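Aminoacyltransferase FemA (Staphylococcus aureus, PDB 1LRZ) catalyses addition of glycines 2 and 3 of the pentaglycine bridge of staphylococcal peptidoglycan, taking glycine from glycyl-tRNA. Local coordinates at residues Y30-A35 / Y225-K230; L58-V63 / K68-N73. All coordinates share one frame; numbering follows the deposited sequence.

Contact 1 (Y30-A35 / Y225-K230)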
ATOM      1  N   TYR A  30      -4.220 -16.851  -5.934  1.00 18.71           N
ATOM      2  CA  TYR A  30      -4.293 -18.113  -6.676  1.00 22.14           C
ATOM      3  C   TYR A  30      -5.736 -18.359  -7.106  1.00 23.03           C
ATOM      4  O   TYR A  30      -6.010 -18.670  -8.270  1.00 22.51           O
ATOM      5  CB  TYR A  30      -3.836 -19.272  -5.785  1.00 24.34           C
ATOM      6  CG  TYR A  30      -4.076 -20.660  -6.357  1.00 24.51           C
ATOM      7  CD1 TYR A  30      -3.422 -21.083  -7.512  1.00 26.27           C
ATOM      8  CD2 TYR A  30      -4.919 -21.565  -5.708  1.00 28.71           C
ATOM      9  CE1 TYR A  30      -3.592 -22.377  -8.011  1.00 27.89           C
ATOM     10  CE2 TYR A  30      -5.098 -22.871  -6.196  1.00 29.58           C
ATOM     11  CZ  TYR A  30      -4.428 -23.266  -7.348  1.00 30.55           C
ATOM     12  OH  TYR A  30      -4.582 -24.550  -7.831  1.00 30.88           O
ATOM     13  N   GLU A  31      -6.654 -18.219  -6.150  1.00 23.93           N
ATOM     14  CA  GLU A  31      -8.070 -18.430  -6.419  1.00 24.87           C
ATOM     15  C   GLU A  31      -8.611 -17.363  -7.363  1.00 24.20           C
ATOM     16  O   GLU A  31      -9.470 -17.643  -8.201  1.00 24.37           O
ATOM     17  CB  GLU A  31      -8.849 -18.454  -5.107  1.00 23.33           C
ATOM     18  CG  GLU A  31      -8.346 -19.533  -4.169  1.00 31.01           C
ATOM     19  CD  GLU A  31      -9.262 -19.774  -2.992  1.00 35.88           C
ATOM     20  OE1 GLU A  31     -10.070 -18.876  -2.679  1.00 41.88           O
ATOM     21  OE2 GLU A  31      -9.168 -20.855  -2.367  1.00 34.14           O
ATOM     22  N   LEU A  32      -8.095 -16.145  -7.237  1.00 24.73           N
ATOM     23  CA  LEU A  32      -8.512 -15.056  -8.107  1.00 25.55           C
ATOM     24  C   LEU A  32      -8.159 -15.388  -9.562  1.00 27.45           C
ATOM     25  O   LEU A  32      -9.016 -15.346 -10.446  1.00 26.85           O
ATOM     26  CB  LEU A  32      -7.814 -13.752  -7.714  1.00 24.74           C
ATOM     27  CG  LEU A  32      -8.038 -12.597  -8.694  1.00 25.66           C
ATOM     28  CD1 LEU A  32      -9.524 -12.342  -8.855  1.00 29.44           C
ATOM     29  CD2 LEU A  32      -7.351 -11.350  -8.183  1.00 32.09           C
ATOM     30  N   LYS A  33      -6.894 -15.714  -9.807  1.00 25.49           N
ATOM     31  CA  LYS A  33      -6.448 -16.041 -11.154  1.00 27.03           C
ATOM     32  C   LYS A  33      -7.210 -17.232 -11.737  1.00 27.21           C
ATOM     33  O   LYS A  33      -7.561 -17.229 -12.919  1.00 29.67           O
ATOM     34  CB  LYS A  33      -4.939 -16.308 -11.152  1.00 27.37           C
ATOM     35  CG  LYS A  33      -4.094 -15.059 -10.942  1.00 28.25           C
ATOM     36  CD  LYS A  33      -4.287 -14.102 -12.107  1.00 34.00           C
ATOM     37  CE  LYS A  33      -3.315 -12.938 -12.060  1.00 37.49           C
ATOM     38  NZ  LYS A  33      -3.476 -12.066 -13.265  1.00 41.51           N
ATOM     39  N   LEU A  34      -7.464 -18.246 -10.911  1.00 26.44           N
ATOM     40  CA  LEU A  34      -8.209 -19.417 -11.361  1.00 28.08           C
ATOM     41  C   LEU A  34      -9.607 -18.968 -11.772  1.00 30.47           C
ATOM     42  O   LEU A  34     -10.113 -19.363 -12.820  1.00 28.46           O
ATOM     43  CB  LEU A  34      -8.322 -20.462 -10.244  1.00 28.46           C
ATOM     44  CG  LEU A  34      -7.092 -21.339  -9.987  1.00 31.96           C
ATOM     45  CD1 LEU A  34      -7.371 -22.302  -8.839  1.00 30.37           C
ATOM     46  CD2 LEU A  34      -6.738 -22.108 -11.264  1.00 33.46           C
ATOM     47  N   ALA A  35     -10.216 -18.132 -10.937  1.00 30.66           N
ATOM     48  CA  ALA A  35     -11.551 -17.623 -11.203  1.00 34.11           C
ATOM     49  C   ALA A  35     -11.586 -16.823 -12.502  1.00 33.83           C
ATOM     50  O   ALA A  35     -12.568 -16.878 -13.237  1.00 35.40           O
ATOM     51  CB  ALA A  35     -12.020 -16.758 -10.040  1.00 33.65           C
ATOM     52  N   TYR A 225     -11.064  -4.319  -8.777  1.00 30.93           N
ATOM     53  CA  TYR A 225     -11.280  -4.124  -7.353  1.00 32.03           C
ATOM     54  C   TYR A 225     -12.307  -5.078  -6.771  1.00 32.40           C
ATOM     55  O   TYR A 225     -12.115  -5.628  -5.683  1.00 30.04           O
ATOM     56  CB  TYR A 225     -11.694  -2.678  -7.073  1.00 32.03           C
ATOM     57  CG  TYR A 225     -10.598  -1.687  -7.368  1.00 36.15           C
ATOM     58  CD1 TYR A 225     -10.679  -0.839  -8.471  1.00 36.27           C
ATOM     59  CD2 TYR A 225      -9.460  -1.614  -6.561  1.00 34.36           C
ATOM     60  CE1 TYR A 225      -9.662   0.054  -8.767  1.00 36.53           C
ATOM     61  CE2 TYR A 225      -8.432  -0.725  -6.848  1.00 35.97           C
ATOM     62  CZ  TYR A 225      -8.538   0.109  -7.955  1.00 39.10           C
ATOM     63  OH  TYR A 225      -7.529   1.004  -8.251  1.00 38.60           O
ATOM     64  N   TYR A 226     -13.398  -5.284  -7.495  1.00 31.76           N
ATOM     65  CA  TYR A 226     -14.422  -6.186  -7.006  1.00 32.33           C
ATOM     66  C   TYR A 226     -13.837  -7.585  -6.769  1.00 28.09           C
ATOM     67  O   TYR A 226     -14.063  -8.195  -5.717  1.00 24.67           O
ATOM     68  CB  TYR A 226     -15.579  -6.259  -8.004  1.00 37.17           C
ATOM     69  CG  TYR A 226     -16.617  -7.297  -7.642  1.00 45.90           C
ATOM     70  CD1 TYR A 226     -17.617  -7.020  -6.715  1.00 50.85           C
ATOM     71  CD2 TYR A 226     -16.585  -8.570  -8.215  1.00 49.89           C
ATOM     72  CE1 TYR A 226     -18.564  -7.988  -6.366  1.00 53.40           C
ATOM     73  CE2 TYR A 226     -17.524  -9.543  -7.872  1.00 52.82           C
ATOM     74  CZ  TYR A 226     -18.510  -9.245  -6.946  1.00 54.99           C
ATOM     75  OH  TYR A 226     -19.436 -10.203  -6.589  1.00 58.07           O
ATOM     76  N   ASN A 227     -13.074  -8.091  -7.737  1.00 25.80           N
ATOM     77  CA  ASN A 227     -12.508  -9.430  -7.591  1.00 26.77           C
ATOM     78  C   ASN A 227     -11.522  -9.546  -6.434  1.00 24.87           C
ATOM     79  O   ASN A 227     -11.452 -10.590  -5.789  1.00 23.27           O
ATOM     80  CB  ASN A 227     -11.845  -9.899  -8.892  1.00 30.31           C
ATOM     81  CG  ASN A 227     -12.865 -10.245  -9.974  1.00 35.82           C
ATOM     82  OD1 ASN A 227     -14.008 -10.603  -9.670  1.00 37.00           O
ATOM     83  ND2 ASN A 227     -12.452 -10.155 -11.237  1.00 33.90           N
ATOM     84  N   ARG A 228     -10.770  -8.481  -6.166  1.00 24.45           N
ATOM     85  CA  ARG A 228      -9.808  -8.505  -5.066  1.00 26.47           C
ATOM     86  C   ARG A 228     -10.586  -8.618  -3.752  1.00 25.03           C
ATOM     87  O   ARG A 228     -10.236  -9.403  -2.874  1.00 23.40           O
ATOM     88  CB  ARG A 228      -8.951  -7.233  -5.071  1.00 27.05           C
ATOM     89  CG  ARG A 228      -8.162  -7.004  -6.356  1.00 32.34           C
ATOM     90  CD  ARG A 228      -7.198  -8.128  -6.584  1.00 35.74           C
ATOM     91  NE  ARG A 228      -6.388  -7.973  -7.792  1.00 40.12           N
ATOM     92  CZ  ARG A 228      -6.858  -8.011  -9.036  1.00 41.64           C
ATOM     93  NH1 ARG A 228      -8.153  -8.184  -9.278  1.00 40.97           N
ATOM     94  NH2 ARG A 228      -6.012  -7.932 -10.049  1.00 44.09           N
ATOM     95  N   LEU A 229     -11.646  -7.831  -3.616  1.00 22.70           N
ATOM     96  CA  LEU A 229     -12.466  -7.900  -2.412  1.00 23.48           C
ATOM     97  C   LEU A 229     -12.979  -9.315  -2.212  1.00 24.44           C
ATOM     98  O   LEU A 229     -12.868  -9.883  -1.129  1.00 20.59           O
ATOM     99  CB  LEU A 229     -13.672  -6.966  -2.518  1.00 23.80           C
ATOM    100  CG  LEU A 229     -13.474  -5.484  -2.213  1.00 27.19           C
ATOM    101  CD1 LEU A 229     -14.849  -4.781  -2.228  1.00 28.01           C
ATOM    102  CD2 LEU A 229     -12.834  -5.325  -0.839  1.00 24.89           C
ATOM    103  N   LYS A 230     -13.537  -9.881  -3.278  1.00 26.01           N
ATOM    104  CA  LYS A 230     -14.103 -11.223  -3.233  1.00 27.78           C
ATOM    105  C   LYS A 230     -13.119 -12.349  -2.905  1.00 26.70           C
ATOM    106  O   LYS A 230     -13.397 -13.176  -2.039  1.00 26.76           O
ATOM    107  CB  LYS A 230     -14.793 -11.526  -4.561  1.00 28.89           C
ATOM    108  CG  LYS A 230     -15.497 -12.862  -4.621  1.00 35.19           C
ATOM    109  CD  LYS A 230     -16.075 -13.078  -6.009  1.00 38.87           C
ATOM    110  CE  LYS A 230     -16.867 -14.374  -6.104  1.00 44.30           C
ATOM    111  NZ  LYS A 230     -17.296 -14.629  -7.517  1.00 46.38           N
TER
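Leu32 carries its CG trans to its own backbone N (chi1 172°), which throws both methyls across to helix 222-232, where Asn227 and Arg228 receive them. Arg228 meets it by a detour. The bond from its CA to CB leaves in the other direction, but two successive turns of about -60° at chi1 and chi2 fold the chain back, which turns one face of the guanidinium to the CD2 methyl of Leu32.

The two methyls divide the work. CD1 of Leu32 butts against the CB of Asn227 at 3.4 Å, the two side chains meeting roughly at right angles. CD2 of Leu32 sits over one face of the Arg228 guanidinium, 3.2 Å above the plane and displaced toward the rim, with NH1 of Arg228 nearest at 3.4 Å and CD of Arg228 also touching at 3.6 Å. The nearest pair of CA atoms between the segments, Leu32 CA and Asn227 CA, is 6.9 Å apart, so the side chains bridge the gap, and only 143 Å² is buried between the segments. Leu32 also packs on Tyr231 and Tyr232, so its contact with helix 222-232 runs on beyond Lys230.

The polar groups find their partners outside the two segments. ND2 of Asn227 donates to Glu36, just beyond the end of helix 27-35, and Arg228 makes a cation-pi contact with Phe224, one helical turn back. Lys33 NZ stands 5.8 Å from Arg228 NH2, like charges without contact, while Lys33 has Tyr38 as its cation-pi partner.

The contact thus joins a helix packed on the seven-stranded sheet to one leading into a strand of the nine-stranded sheet. Between the segments themselves it rests on aliphatic carbon against CB and a cationic face, an association by shape and dispersion with little directional demand.

Contact 2 (L58-V63 / K68-N73); sequences LTAVPV and KYFYSN
Ala60 and Phe70 face each other in a beta hairpin of strands 52-63 and 67-78, two antiparallel neighbours in the seven-stranded mixed sheet. They form the tight part: the Ala60 CB sits 3.7 Å from the centroid of the Phe70 ring, only 10° off the ring normal, a CH-pi contact over the middle of the face. Leu58 CD1 adds a looser touch at 4.3 Å from Phe70 CD2, and His41 of the next strand meets the ring edge-to-face.

The other face of the sheet bears Thr59, Val61, Tyr69 and Tyr71. Both tyrosines set CG anti to the backbone N, which leads their rings away from strand 52-63 toward strand 102-107; there Tyr69 bonds His106 and stacks on Tyr104, while Tyr71 reaches Asp108.

The looser, solvent-facing part is at Pro62 and Val61, although Val63 CG1 still packs on Tyr69 CB at 3.8 Å. Pro62 is exposed and its ring stays clear of Lys68, whose ammonium goes to a salt bridge with Glu39, while Val61 only brushes the Tyr69 ring edge, CB to CD2 at 4.5 Å. The backbone nevertheless stays firmly zipped there: Tyr69 N donates to Val61 O at 2.7 Å, nearly straight at 172°.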
ATOM      1  N   LEU A  58       2.555 -19.320 -10.391  1.00 19.88           N
ATOM      2  CA  LEU A  58       2.830 -18.993 -11.786  1.00 20.50           C
ATOM      3  C   LEU A  58       1.520 -18.957 -12.543  1.00 20.79           C
ATOM      4  O   LEU A  58       0.604 -19.723 -12.235  1.00 21.71           O
ATOM      5  CB  LEU A  58       3.704 -20.075 -12.431  1.00 23.75           C
ATOM      6  CG  LEU A  58       5.036 -20.504 -11.803  1.00 25.25           C
ATOM      7  CD1 LEU A  58       5.512 -21.794 -12.485  1.00 25.91           C
ATOM      8  CD2 LEU A  58       6.060 -19.398 -11.955  1.00 22.88           C
ATOM      9  N   THR A  59       1.422 -18.055 -13.514  1.00 19.58           N
ATOM     10  CA  THR A  59       0.240 -17.990 -14.355  1.00 21.80           C
ATOM     11  C   THR A  59       0.745 -18.136 -15.785  1.00 21.57           C
ATOM     12  O   THR A  59       1.855 -17.716 -16.114  1.00 19.60           O
ATOM     13  CB  THR A  59      -0.542 -16.661 -14.213  1.00 23.44           C
ATOM     14  OG1 THR A  59       0.364 -15.553 -14.297  1.00 22.33           O
ATOM     15  CG2 THR A  59      -1.321 -16.635 -12.890  1.00 26.80           C
ATOM     16  N   ALA A  60      -0.067 -18.753 -16.630  1.00 23.75           N
ATOM     17  CA  ALA A  60       0.316 -18.968 -18.016  1.00 25.13           C
ATOM     18  C   ALA A  60      -0.807 -18.527 -18.930  1.00 25.42           C
ATOM     19  O   ALA A  60      -1.982 -18.727 -18.629  1.00 26.92           O
ATOM     20  CB  ALA A  60       0.636 -20.442 -18.240  1.00 25.82           C
ATOM     21  N   VAL A  61      -0.427 -17.913 -20.043  1.00 26.82           N
ATOM     22  CA  VAL A  61      -1.364 -17.428 -21.045  1.00 26.56           C
ATOM     23  C   VAL A  61      -0.913 -17.925 -22.432  1.00 26.89           C
ATOM     24  O   VAL A  61       0.278 -17.913 -22.748  1.00 24.75           O
ATOM     25  CB  VAL A  61      -1.407 -15.874 -21.024  1.00 28.33           C
ATOM     26  CG1 VAL A  61      -1.927 -15.335 -22.333  1.00 30.38           C
ATOM     27  CG2 VAL A  61      -2.300 -15.399 -19.866  1.00 29.33           C
ATOM     28  N   PRO A  62      -1.858 -18.383 -23.269  1.00 24.71           N
ATOM     29  CA  PRO A  62      -1.494 -18.869 -24.604  1.00 24.03           C
ATOM     30  C   PRO A  62      -0.934 -17.784 -25.516  1.00 22.14           C
ATOM     31  O   PRO A  62      -1.461 -16.676 -25.572  1.00 24.09           O
ATOM     32  CB  PRO A  62      -2.803 -19.465 -25.129  1.00 24.62           C
ATOM     33  CG  PRO A  62      -3.851 -18.689 -24.406  1.00 31.41           C
ATOM     34  CD  PRO A  62      -3.292 -18.578 -23.007  1.00 24.77           C
ATOM     35  N   VAL A  63       0.162 -18.102 -26.198  1.00 21.47           N
ATOM     36  CA  VAL A  63       0.788 -17.185 -27.142  1.00 20.32           C
ATOM     37  C   VAL A  63       1.331 -17.993 -28.314  1.00 23.06           C
ATOM     38  O   VAL A  63       1.710 -19.161 -28.160  1.00 21.71           O
ATOM     39  CB  VAL A  63       1.965 -16.388 -26.512  1.00 23.17           C
ATOM     40  CG1 VAL A  63       1.444 -15.492 -25.396  1.00 24.53           C
ATOM     41  CG2 VAL A  63       3.037 -17.359 -25.982  1.00 21.51           C
ATOM     42  N   LYS A  68       3.009 -20.942 -24.525  1.00 21.45           N
ATOM     43  CA  LYS A  68       2.503 -20.217 -23.370  1.00 21.15           C
ATOM     44  C   LYS A  68       3.510 -19.231 -22.804  1.00 21.18           C
ATOM     45  O   LYS A  68       4.722 -19.479 -22.795  1.00 20.58           O
ATOM     46  CB  LYS A  68       2.110 -21.201 -22.265  1.00 21.59           C
ATOM     47  CG  LYS A  68       0.923 -22.078 -22.611  1.00 24.91           C
ATOM     48  CD  LYS A  68       0.804 -23.197 -21.616  1.00 33.51           C
ATOM     49  CE  LYS A  68      -0.297 -24.173 -21.989  1.00 33.31           C
ATOM     50  NZ  LYS A  68      -0.281 -25.307 -21.021  1.00 35.16           N
ATOM     51  N   TYR A  69       2.981 -18.110 -22.337  1.00 18.18           N
ATOM     52  CA  TYR A  69       3.768 -17.073 -21.700  1.00 18.84           C
ATOM     53  C   TYR A  69       3.622 -17.348 -20.202  1.00 19.21           C
ATOM     54  O   TYR A  69       2.513 -17.293 -19.670  1.00 19.27           O
ATOM     55  CB  TYR A  69       3.193 -15.697 -22.048  1.00 21.60           C
ATOM     56  CG  TYR A  69       3.544 -14.612 -21.059  1.00 26.15           C
ATOM     57  CD1 TYR A  69       4.865 -14.312 -20.766  1.00 23.30           C
ATOM     58  CD2 TYR A  69       2.541 -13.889 -20.409  1.00 29.80           C
ATOM     59  CE1 TYR A  69       5.193 -13.318 -19.851  1.00 26.80           C
ATOM     60  CE2 TYR A  69       2.854 -12.887 -19.484  1.00 30.81           C
ATOM     61  CZ  TYR A  69       4.185 -12.607 -19.212  1.00 29.47           C
ATOM     62  OH  TYR A  69       4.505 -11.623 -18.301  1.00 26.60           O
ATOM     63  N   PHE A  70       4.725 -17.693 -19.539  1.00 19.09           N
ATOM     64  CA  PHE A  70       4.700 -17.952 -18.096  1.00 19.75           C
ATOM     65  C   PHE A  70       5.211 -16.719 -17.329  1.00 20.82           C
ATOM     66  O   PHE A  70       6.240 -16.133 -17.689  1.00 19.07           O
ATOM     67  CB  PHE A  70       5.558 -19.179 -17.745  1.00 20.40           C
ATOM     68  CG  PHE A  70       4.795 -20.484 -17.764  1.00 23.67           C
ATOM     69  CD1 PHE A  70       4.517 -21.129 -18.967  1.00 21.22           C
ATOM     70  CD2 PHE A  70       4.362 -21.071 -16.572  1.00 22.84           C
ATOM     71  CE1 PHE A  70       3.811 -22.347 -18.983  1.00 24.45           C
ATOM     72  CE2 PHE A  70       3.661 -22.279 -16.576  1.00 22.93           C
ATOM     73  CZ  PHE A  70       3.386 -22.923 -17.785  1.00 19.05           C
ATOM     74  N   TYR A  71       4.484 -16.346 -16.274  1.00 20.32           N
ATOM     75  CA  TYR A  71       4.808 -15.183 -15.436  1.00 18.59           C
ATOM     76  C   TYR A  71       4.891 -15.600 -13.951  1.00 20.43           C
ATOM     77  O   TYR A  71       4.000 -16.299 -13.454  1.00 18.29           O
ATOM     78  CB  TYR A  71       3.727 -14.104 -15.649  1.00 17.36           C
ATOM     79  CG  TYR A  71       3.863 -12.881 -14.758  1.00 21.56           C
ATOM     80  CD1 TYR A  71       5.066 -12.176 -14.688  1.00 16.03           C
ATOM     81  CD2 TYR A  71       2.789 -12.439 -13.976  1.00 17.19           C
ATOM     82  CE1 TYR A  71       5.203 -11.066 -13.853  1.00 19.06           C
ATOM     83  CE2 TYR A  71       2.914 -11.330 -13.139  1.00 17.90           C
ATOM     84  CZ  TYR A  71       4.122 -10.652 -13.079  1.00 18.26           C
ATOM     85  OH  TYR A  71       4.263  -9.582 -12.229  1.00 16.99           O
ATOM     86  N   SER A  72       5.951 -15.181 -13.248  1.00 18.40           N
ATOM     87  CA  SER A  72       6.131 -15.557 -11.838  1.00 18.70           C
ATOM     88  C   SER A  72       5.367 -14.737 -10.790  1.00 18.43           C
ATOM     89  O   SER A  72       5.503 -14.982  -9.589  1.00 17.11           O
ATOM     90  CB  SER A  72       7.620 -15.556 -11.471  1.00 18.11           C
ATOM     91  OG  SER A  72       8.141 -14.236 -11.457  1.00 21.71           O
ATOM     92  N   ASN A  73       4.594 -13.749 -11.227  1.00 15.71           N
ATOM     93  CA  ASN A  73       3.792 -12.954 -10.302  1.00 17.52           C
ATOM     94  C   ASN A  73       4.513 -12.426  -9.050  1.00 16.02           C
ATOM     95  O   ASN A  73       4.038 -12.634  -7.932  1.00 13.86           O
ATOM     96  CB  ASN A  73       2.571 -13.773  -9.855  1.00 16.84           C
ATOM     97  CG  ASN A  73       1.667 -14.167 -11.022  1.00 25.41           C
ATOM     98  OD1 ASN A  73       1.984 -15.082 -11.795  1.00 26.82           O
ATOM     99  ND2 ASN A  73       0.542 -13.476 -11.160  1.00 17.03           N
TER

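Overall arrangement
Helix 27-35, one half of contact 1, also touches the hairpin of contact 2. One side of it presents Leu32 to helix 222-232 in contact 1; from the next residue, Lys33 lays its CG against Thr59 CG2 of contact 2, 3.7 Å away. The centres of the contacts are about 17 Å apart, contact 1 about 18 Å and contact 2 about 25 Å from the centre of the chain. Along the sequence the short-range hairpin is nested inside the long loop that contact 1 closes. The helix is therefore packed between the hairpin of the seven-stranded sheet and the helix that leads into the nine-stranded one.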